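Local coordinates for protein cytochrome P450 RhF (Acinetobacter radioresistens, PDB 6RO8) that probably acts as a heme-dependent monooxygenase, this chain being the heme domain of a longer P450 whose remaining part carries the reductase modules, at residues A[128-132]-A[240-244]; A[181-185]-A[223-227]; A[287-293]-A[402-407]; A[146-150]-A[393-397]. Numbering follows the deposited sequence.

Contact 1: A[128-132]-A[240-244]; sequences LMDAF and WMYDM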
# COMPACT_ATOMS: atom_id res chain seq x y z
N LEU A 128 -1.34 -20.20 9.68
CA LEU A 128 -0.64 -20.44 10.93
C LEU A 128 0.03 -19.18 11.47
O LEU A 128 1.01 -19.28 12.22
CB LEU A 128 0.36 -21.59 10.77
CG LEU A 128 -0.08 -23.07 10.95
CD1 LEU A 128 -0.64 -23.43 12.37
CD2 LEU A 128 -1.05 -23.54 9.84
N MET A 129 -0.50 -17.98 11.16
CA MET A 129 0.14 -16.81 11.80
C MET A 129 -0.85 -15.68 12.09
O MET A 129 -0.80 -14.62 11.47
CB MET A 129 1.30 -16.30 10.95
CG MET A 129 2.64 -16.74 11.49
SD MET A 129 3.96 -16.00 10.53
CE MET A 129 3.33 -16.22 8.87
N ASP A 130 -1.67 -15.85 13.14
CA ASP A 130 -2.67 -14.85 13.52
C ASP A 130 -2.54 -14.40 14.98
O ASP A 130 -2.88 -15.14 15.92
CB ASP A 130 -4.06 -15.37 13.18
CG ASP A 130 -4.21 -15.62 11.67
OD1 ASP A 130 -3.61 -14.83 10.92
OD2 ASP A 130 -4.91 -16.57 11.23
N ALA A 131 -1.98 -13.20 15.16
CA ALA A 131 -2.22 -12.34 16.30
C ALA A 131 -2.84 -11.03 15.80
O ALA A 131 -2.53 -9.93 16.27
CB ALA A 131 -0.94 -12.10 17.09
N PHE A 132 -3.67 -11.15 14.78
CA PHE A 132 -4.60 -10.11 14.42
C PHE A 132 -5.90 -10.25 15.20
O PHE A 132 -6.89 -9.60 14.84
CB PHE A 132 -4.86 -10.15 12.90
CG PHE A 132 -3.62 -9.91 12.11
CD1 PHE A 132 -2.75 -10.95 11.82
CD2 PHE A 132 -3.27 -8.63 11.71
CE1 PHE A 132 -1.58 -10.73 11.14
CE2 PHE A 132 -2.10 -8.39 11.02
CZ PHE A 132 -1.25 -9.44 10.73
N TRP A 240 4.43 -9.45 16.25
CA TRP A 240 4.15 -10.38 15.17
C TRP A 240 5.41 -11.08 14.66
O TRP A 240 5.37 -12.27 14.33
CB TRP A 240 3.47 -9.65 14.03
CG TRP A 240 2.81 -10.57 13.09
CD1 TRP A 240 2.28 -11.80 13.37
CD2 TRP A 240 2.61 -10.35 11.70
NE1 TRP A 240 1.75 -12.35 12.23
CE2 TRP A 240 1.94 -11.48 11.19
CE3 TRP A 240 2.92 -9.30 10.83
CZ2 TRP A 240 1.58 -11.59 9.85
CZ3 TRP A 240 2.58 -9.41 9.51
CH2 TRP A 240 1.91 -10.54 9.02
N MET A 241 6.54 -10.37 14.60
CA MET A 241 7.76 -11.01 14.12
C MET A 241 8.23 -12.10 15.09
O MET A 241 8.71 -13.15 14.66
CB MET A 241 8.85 -9.97 13.88
CG MET A 241 8.66 -9.14 12.62
SD MET A 241 8.39 -10.18 11.16
CE MET A 241 9.80 -11.29 11.23
N TYR A 242 8.07 -11.86 16.40
CA TYR A 242 8.35 -12.92 17.37
C TYR A 242 7.44 -14.12 17.17
O TYR A 242 7.85 -15.26 17.42
CB TYR A 242 8.19 -12.39 18.79
CG TYR A 242 9.30 -11.48 19.21
CD1 TYR A 242 10.61 -11.96 19.40
CD2 TYR A 242 9.06 -10.13 19.41
CE1 TYR A 242 11.64 -11.11 19.78
CE2 TYR A 242 10.09 -9.27 19.78
CZ TYR A 242 11.37 -9.77 19.97
OH TYR A 242 12.36 -8.89 20.33
N ASP A 243 6.20 -13.90 16.73
CA ASP A 243 5.34 -15.03 16.41
C ASP A 243 5.93 -15.86 15.28
O ASP A 243 6.03 -17.09 15.37
CB ASP A 243 3.93 -14.55 16.06
CG ASP A 243 3.26 -13.85 17.22
OD1 ASP A 243 3.59 -14.15 18.38
OD2 ASP A 243 2.41 -12.98 16.95
N MET A 244 6.33 -15.20 14.19
CA MET A 244 6.91 -15.93 13.07
C MET A 244 8.16 -16.69 13.51
O MET A 244 8.29 -17.89 13.24
CB MET A 244 7.25 -14.97 11.92
CG MET A 244 6.32 -13.81 11.72
SD MET A 244 6.53 -13.08 10.08
CE MET A 244 5.32 -11.76 10.12
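Just past the end of helix 121-127, where L128 leaves helical geometry, the chain runs as a loop along the first turn of helix 240-250. M129 makes the most varied contacts of the loop. Its carbonyl O accepts a weak hydrogen bond of 3.5 Å from W240 NE1, at the edge of the indole. Its side chain extends toward the helix, bringing SD within 3.4 Å of M244 CG and 5.3 Å from the centroid of the W240 five-membered ring, an oblique Met-aromatic contact. Two residues on, A131 directs its methyl at the helix, and CB lies 3.5 Å from D243 OD2. F132 then swings its ring back to W240 in a T-shaped pair: the phenyl edge meets the indole face, with planes at 80°, the centroid of the six-membered indole ring 4.9 Å from that of F132, and CE1 of F132 3.5 Å from CZ2 of W240. W240 also touches the heme and belongs to its pocket. The indole thus meets sulfur, backbone carbonyl and phenyl edge, so between these segments it is probably held beside the porphyrin mostly by dispersion and aromatic contacts, with one weak polar bond adding direction.

Contact 2: A[181-185]-A[223-227]; sequences GVPED and YSGRV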
# COMPACT_ATOMS: atom_id res chain seq x y z
N GLY A 181 7.74 -7.11 16.53
CA GLY A 181 8.44 -6.99 17.80
C GLY A 181 9.72 -6.17 17.72
O GLY A 181 10.73 -6.53 18.33
N VAL A 182 9.69 -5.08 16.96
CA VAL A 182 10.90 -4.47 16.40
C VAL A 182 11.22 -3.20 17.17
O VAL A 182 10.39 -2.28 17.21
CB VAL A 182 10.73 -4.18 14.90
CG1 VAL A 182 11.92 -3.39 14.38
CG2 VAL A 182 10.56 -5.48 14.12
N PRO A 183 12.41 -3.09 17.76
CA PRO A 183 12.73 -1.92 18.59
C PRO A 183 12.93 -0.67 17.75
O PRO A 183 13.69 -0.66 16.78
CB PRO A 183 14.04 -2.32 19.29
CG PRO A 183 14.26 -3.76 18.97
CD PRO A 183 13.53 -4.04 17.69
N GLU A 184 12.23 0.40 18.13
CA GLU A 184 12.41 1.69 17.48
C GLU A 184 13.88 2.08 17.55
O GLU A 184 14.55 1.88 18.56
CB GLU A 184 11.56 2.75 18.18
CG GLU A 184 10.22 2.23 18.69
CD GLU A 184 9.49 3.25 19.56
OE1 GLU A 184 10.14 3.91 20.40
OE2 GLU A 184 8.26 3.38 19.38
N ASP A 185 14.39 2.63 16.45
CA ASP A 185 15.56 3.48 16.56
C ASP A 185 15.43 4.60 15.53
O ASP A 185 14.35 5.19 15.43
CB ASP A 185 16.87 2.70 16.38
CG ASP A 185 16.87 1.79 15.19
OD1 ASP A 185 15.80 1.59 14.59
OD2 ASP A 185 17.96 1.26 14.86
N TYR A 223 20.31 -4.55 7.59
CA TYR A 223 19.69 -4.11 8.84
C TYR A 223 18.70 -5.15 9.37
O TYR A 223 18.78 -5.57 10.53
CB TYR A 223 19.00 -2.76 8.64
CG TYR A 223 18.28 -2.26 9.88
CD1 TYR A 223 18.98 -1.65 10.92
CD2 TYR A 223 16.90 -2.41 10.01
CE1 TYR A 223 18.33 -1.20 12.06
CE2 TYR A 223 16.24 -1.96 11.15
CZ TYR A 223 16.96 -1.36 12.17
OH TYR A 223 16.33 -0.91 13.30
N SER A 224 17.75 -5.57 8.52
CA SER A 224 16.73 -6.56 8.86
C SER A 224 17.39 -7.84 9.33
O SER A 224 16.87 -8.52 10.23
CB SER A 224 15.79 -6.79 7.66
OG SER A 224 16.51 -6.67 6.44
N GLY A 225 18.54 -8.18 8.76
CA GLY A 225 19.28 -9.32 9.25
C GLY A 225 19.69 -9.18 10.71
O GLY A 225 19.39 -10.05 11.52
N ARG A 226 20.40 -8.09 11.03
CA ARG A 226 20.84 -7.85 12.41
C ARG A 226 19.64 -7.84 13.37
O ARG A 226 19.71 -8.40 14.48
CB ARG A 226 21.62 -6.52 12.47
CG ARG A 226 22.25 -6.17 13.85
CD ARG A 226 22.54 -4.65 14.04
NE ARG A 226 21.33 -3.82 14.13
CZ ARG A 226 21.23 -2.72 14.86
NH1 ARG A 226 22.25 -2.33 15.64
NH2 ARG A 226 20.08 -2.04 14.88
N VAL A 227 18.52 -7.25 12.95
CA VAL A 227 17.33 -7.20 13.79
C VAL A 227 16.81 -8.60 14.07
O VAL A 227 16.62 -9.01 15.22
CB VAL A 227 16.24 -6.33 13.13
CG1 VAL A 227 14.98 -6.32 13.98
CG2 VAL A 227 16.73 -4.91 12.92
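Y223, R226 and V227 are spaced so that they lie on one side of helix 207-233, and that side meets the loop between helices 170-179 and 187-202. Y223 comes first: its side chain extends across the gap, and the hydroxyl OH stands 2.9 Å from D185 OD1 and 3.1 Å from D185 OD2. Both distances fit a weak hydrogen bond from the hydroxyl, whose single proton can serve either carboxylate oxygen. A turn later R226, whose CB points sideways, brings its guanidinium round to the same aspartate, with NH2 3.9 Å from D185 OD2 in a long salt bridge. V227 faces the loop more directly, and its CG1 packs 4.3 Å from CG1 of V182. That valine pair continues into the interior, where V182 touches L177 of helix 170-179 and V227 touches M264 of helix 257-270. The joint thus grades from an apolar inner side to a polar outer one, where a single carboxylate serves both a phenol and a distant guanidinium; weak bonds and a small buried area of 175 Å² suggest modest hold.

Contact 3: A[287-293]-A[402-407]; sequences LADRKVW and IPDLKL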
# COMPACT_ATOMS: atom_id res chain seq x y z
N LEU A 287 -11.07 17.08 3.98
CA LEU A 287 -10.84 18.48 4.30
C LEU A 287 -11.19 19.39 3.14
O LEU A 287 -11.34 20.61 3.34
CB LEU A 287 -9.38 18.72 4.70
CG LEU A 287 -9.03 18.34 6.13
CD1 LEU A 287 -7.64 18.84 6.46
CD2 LEU A 287 -10.02 18.91 7.10
N ALA A 288 -11.32 18.84 1.94
CA ALA A 288 -11.63 19.63 0.76
C ALA A 288 -13.13 19.76 0.52
O ALA A 288 -13.55 20.73 -0.12
CB ALA A 288 -10.95 19.04 -0.47
N ASP A 289 -13.93 18.83 1.02
CA ASP A 289 -15.39 18.87 0.92
C ASP A 289 -15.93 19.34 2.28
O ASP A 289 -16.20 18.55 3.18
CB ASP A 289 -15.92 17.50 0.52
CG ASP A 289 -17.34 17.54 0.00
OD1 ASP A 289 -18.10 18.48 0.36
OD2 ASP A 289 -17.71 16.62 -0.76
N ARG A 290 -16.09 20.66 2.41
CA ARG A 290 -16.45 21.25 3.69
C ARG A 290 -17.79 20.73 4.19
O ARG A 290 -17.99 20.56 5.40
CB ARG A 290 -16.46 22.77 3.58
CG ARG A 290 -15.16 23.36 3.07
CD ARG A 290 -13.98 22.74 3.78
NE ARG A 290 -13.92 23.13 5.19
CZ ARG A 290 -13.03 22.67 6.05
NH1 ARG A 290 -12.12 21.77 5.67
NH2 ARG A 290 -13.05 23.10 7.32
N LYS A 291 -18.72 20.48 3.27
CA LYS A 291 -19.99 19.87 3.65
C LYS A 291 -19.73 18.51 4.29
O LYS A 291 -20.26 18.19 5.35
CB LYS A 291 -20.91 19.75 2.43
CG LYS A 291 -21.38 21.08 1.75
CD LYS A 291 -20.21 21.94 1.15
CE LYS A 291 -19.45 21.23 0.01
NZ LYS A 291 -18.01 21.67 -0.14
N VAL A 292 -18.85 17.71 3.68
CA VAL A 292 -18.53 16.39 4.23
C VAL A 292 -17.83 16.53 5.58
O VAL A 292 -18.07 15.74 6.51
CB VAL A 292 -17.69 15.58 3.22
CG1 VAL A 292 -16.98 14.41 3.91
CG2 VAL A 292 -18.56 15.07 2.08
N TRP A 293 -16.97 17.54 5.73
CA TRP A 293 -16.14 17.63 6.93
C TRP A 293 -16.98 17.98 8.16
O TRP A 293 -16.80 17.39 9.24
CB TRP A 293 -15.04 18.67 6.72
CG TRP A 293 -14.16 18.90 7.91
CD1 TRP A 293 -14.17 19.98 8.73
CD2 TRP A 293 -13.14 18.02 8.41
NE1 TRP A 293 -13.22 19.83 9.71
CE2 TRP A 293 -12.58 18.64 9.54
CE3 TRP A 293 -12.65 16.78 8.01
CZ2 TRP A 293 -11.55 18.06 10.28
CZ3 TRP A 293 -11.63 16.20 8.75
CH2 TRP A 293 -11.09 16.84 9.87
N ILE A 402 -9.97 20.18 16.06
CA ILE A 402 -9.78 21.28 15.12
C ILE A 402 -10.89 21.23 14.09
O ILE A 402 -10.64 20.88 12.93
CB ILE A 402 -8.41 21.20 14.44
CG1 ILE A 402 -7.30 20.81 15.41
CG2 ILE A 402 -8.09 22.52 13.82
CD1 ILE A 402 -5.93 20.72 14.75
N PRO A 403 -12.14 21.52 14.46
CA PRO A 403 -13.23 21.42 13.48
C PRO A 403 -13.16 22.45 12.36
O PRO A 403 -13.81 22.25 11.32
CB PRO A 403 -14.49 21.60 14.33
CG PRO A 403 -14.01 22.27 15.58
CD PRO A 403 -12.64 21.78 15.82
N ASP A 404 -12.41 23.55 12.52
CA ASP A 404 -12.22 24.50 11.43
C ASP A 404 -11.01 24.15 10.56
O ASP A 404 -10.61 24.97 9.73
CB ASP A 404 -12.09 25.93 11.98
CG ASP A 404 -10.80 26.17 12.76
OD1 ASP A 404 -10.39 25.28 13.54
OD2 ASP A 404 -10.20 27.26 12.60
N LEU A 405 -10.44 22.96 10.73
CA LEU A 405 -9.34 22.50 9.89
C LEU A 405 -9.69 22.65 8.41
O LEU A 405 -10.77 22.24 7.98
CB LEU A 405 -9.06 21.03 10.19
CG LEU A 405 -7.67 20.58 9.79
CD1 LEU A 405 -6.83 21.40 10.68
CD2 LEU A 405 -7.47 19.12 10.07
N LYS A 406 -8.76 23.23 7.64
CA LYS A 406 -8.92 23.35 6.20
C LYS A 406 -7.57 23.16 5.51
O LYS A 406 -6.52 23.42 6.10
CB LYS A 406 -9.51 24.71 5.77
CG LYS A 406 -8.86 25.97 6.37
CD LYS A 406 -9.89 27.09 6.47
CE LYS A 406 -10.49 27.17 7.85
NZ LYS A 406 -11.87 27.71 7.91
N LEU A 407 -7.61 22.72 4.26
CA LEU A 407 -6.39 22.62 3.47
C LEU A 407 -5.89 24.02 3.12
O LEU A 407 -6.68 24.91 2.81
CB LEU A 407 -6.64 21.82 2.20
CG LEU A 407 -6.89 20.32 2.36
CD1 LEU A 407 -7.58 19.74 1.10
CD2 LEU A 407 -5.58 19.58 2.65
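One carbonyl oxygen receives the best polar contacts here. R290 NH2 donates to L405 O at 2.5 Å, and R290 NH1 reaches the same oxygen at 2.7 Å in a weaker, more bent bond, while NH1 also donates to L287 O at 2.7 Å. The guanidinium thereby ties the end of helix 273-288 to the opposing chain. A tryptophan-to-backbone bond follows, W293 NE1 to P403 O at 3.0 Å, so two carbonyls of the type I turn I402-L405 are both taken up by side chains of helix 290-298. D289 sits at the N-cap of that helix, its OD1 accepting a weak 3.5 Å bond from V292 N. Apolar contacts lie beside this polar centre: L287 CD1 lies 3.6 Å from L405 CD2, L287 CB 3.8 Å from L407 CG, A288 CB 3.8 Å from L407 CD1, and W293 CZ2 3.9 Å from L405 CB. K406 CB covers one face of the guanidinium. The turn follows helix 384-401 and leads into strand 406-407, where K406 pairs through its backbone with E429 of strand 427-429. The contact therefore joins that small antiparallel sheet to the junction of helices 273-288 and 290-298.

Contact 4: A[146-150]-A[393-397]; sequences ELVRK and IFIEE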
# COMPACT_ATOMS: atom_id res chain seq x y z
N GLU A 146 -3.23 7.19 22.15
CA GLU A 146 -2.30 7.98 22.94
C GLU A 146 -1.34 8.75 22.04
O GLU A 146 -1.07 9.93 22.29
CB GLU A 146 -1.51 7.07 23.89
CG GLU A 146 -2.29 6.54 25.07
CD GLU A 146 -2.62 7.61 26.09
OE1 GLU A 146 -1.69 8.13 26.76
OE2 GLU A 146 -3.83 7.93 26.24
N LEU A 147 -0.85 8.11 20.98
CA LEU A 147 0.12 8.77 20.11
C LEU A 147 -0.50 9.99 19.44
O LEU A 147 0.10 11.07 19.43
CB LEU A 147 0.64 7.78 19.06
CG LEU A 147 1.61 6.71 19.55
CD1 LEU A 147 2.14 5.91 18.38
CD2 LEU A 147 2.75 7.35 20.32
N VAL A 148 -1.69 9.82 18.88
CA VAL A 148 -2.32 10.91 18.14
C VAL A 148 -2.70 12.05 19.07
O VAL A 148 -2.64 13.23 18.70
CB VAL A 148 -3.53 10.36 17.37
CG1 VAL A 148 -4.23 11.46 16.62
CG2 VAL A 148 -3.09 9.26 16.41
N ARG A 149 -3.10 11.73 20.30
CA ARG A 149 -3.43 12.78 21.25
C ARG A 149 -2.20 13.63 21.56
O ARG A 149 -2.28 14.86 21.66
CB ARG A 149 -3.99 12.19 22.54
CG ARG A 149 -4.53 13.25 23.49
CD ARG A 149 -5.16 12.65 24.74
NE ARG A 149 -4.15 12.15 25.67
CZ ARG A 149 -3.73 10.89 25.73
NH1 ARG A 149 -4.24 9.97 24.91
NH2 ARG A 149 -2.81 10.54 26.62
N LYS A 150 -1.04 12.98 21.72
CA LYS A 150 0.16 13.73 22.11
C LYS A 150 0.75 14.47 20.93
O LYS A 150 1.24 15.59 21.08
CB LYS A 150 1.18 12.79 22.74
CG LYS A 150 0.57 11.89 23.78
CD LYS A 150 1.56 10.98 24.48
CE LYS A 150 1.96 11.51 25.85
NZ LYS A 150 3.26 10.92 26.27
N ILE A 393 -8.86 7.05 13.97
CA ILE A 393 -8.35 7.84 15.10
C ILE A 393 -7.77 9.16 14.61
O ILE A 393 -8.04 10.22 15.20
CB ILE A 393 -7.33 7.03 15.91
CG1 ILE A 393 -8.03 5.92 16.71
CG2 ILE A 393 -6.57 7.93 16.88
CD1 ILE A 393 -7.19 4.64 16.84
N PHE A 394 -6.99 9.14 13.53
CA PHE A 394 -6.49 10.39 12.97
C PHE A 394 -7.63 11.36 12.74
O PHE A 394 -7.63 12.48 13.27
CB PHE A 394 -5.74 10.17 11.66
CG PHE A 394 -4.36 9.64 11.82
CD1 PHE A 394 -3.50 10.19 12.76
CD2 PHE A 394 -3.92 8.59 11.03
CE1 PHE A 394 -2.22 9.69 12.90
CE2 PHE A 394 -2.65 8.08 11.17
CZ PHE A 394 -1.80 8.63 12.09
N ILE A 395 -8.64 10.93 11.99
CA ILE A 395 -9.72 11.82 11.60
C ILE A 395 -10.58 12.21 12.80
O ILE A 395 -11.00 13.37 12.92
CB ILE A 395 -10.55 11.16 10.49
CG1 ILE A 395 -9.67 10.92 9.26
CG2 ILE A 395 -11.76 12.01 10.16
CD1 ILE A 395 -10.27 9.92 8.29
N GLU A 396 -10.86 11.26 13.70
CA GLU A 396 -11.62 11.59 14.89
C GLU A 396 -10.91 12.67 15.69
O GLU A 396 -11.51 13.69 16.04
CB GLU A 396 -11.86 10.34 15.75
CG GLU A 396 -13.01 10.47 16.78
CD GLU A 396 -12.58 11.18 18.07
OE1 GLU A 396 -11.35 11.24 18.27
OE2 GLU A 396 -13.45 11.67 18.86
N GLU A 397 -9.62 12.46 15.98
CA GLU A 397 -8.87 13.41 16.79
C GLU A 397 -8.89 14.79 16.15
O GLU A 397 -9.23 15.79 16.79
CB GLU A 397 -7.44 12.93 17.01
CG GLU A 397 -6.62 13.73 18.06
CD GLU A 397 -7.06 13.42 19.50
OE1 GLU A 397 -6.66 14.17 20.44
OE2 GLU A 397 -7.81 12.43 19.70
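Residues 146-150 of helix 134-155 and 393-397 of helix 384-401 pack with their local axes 9.9 Å apart at closest and crossing at -38°, the two running in broadly the same direction. Apolar contact dominates and centres on V148, whose CB points toward the other helix. Its CG2 lies 3.8 Å from I393 CG2 and 3.6 Å from F394 CE1, and its CG1 meets the aliphatic start of E397 at CB, 3.6 Å away. The valine thus settles among residues of successive turns. No hydrogen bond joins the two segments. E397 OE1 does lie 3.6 Å from R149 CA, but the charges are satisfied separately: E397 forms salt bridges with R401 and R400 of its own helix, and R149 turns away to E146, with NH2 donating to OE1 at 2.7 Å and NH1 to OE2 at 2.5 Å. Around this pair, helix 170-179 adds I171 against both V148 and F394, helix 163-168 contributes M167, and helix 273-288 packs on F394 and I395, placing the contact within the helical bundle of the P450 fold.

Overall arrangement
Contact 4 is the most buried of the four, joining two long helices through apolar side chains while their charged groups pair within each helix; the others are only partly buried. Contacts 1 and 2 adjoin, Y242 CE2 lying 3.2 Å from G181 O, and use successive helices, 207-233 and 240-250, each met by a loop. Their chemistry differs: aromatic and sulfur packing beside the heme in contact 1, a carboxylate-centred edge away from it in contact 2. Contacts 3 and 4 draw on helix 384-401 and the chain following it, their centres about 17 Å apart. Contact 3, about 39 Å between centres from contacts 1 and 2, combines leucine packing with stronger side-chain bonds to backbone carbonyls than the single weak one of contact 1.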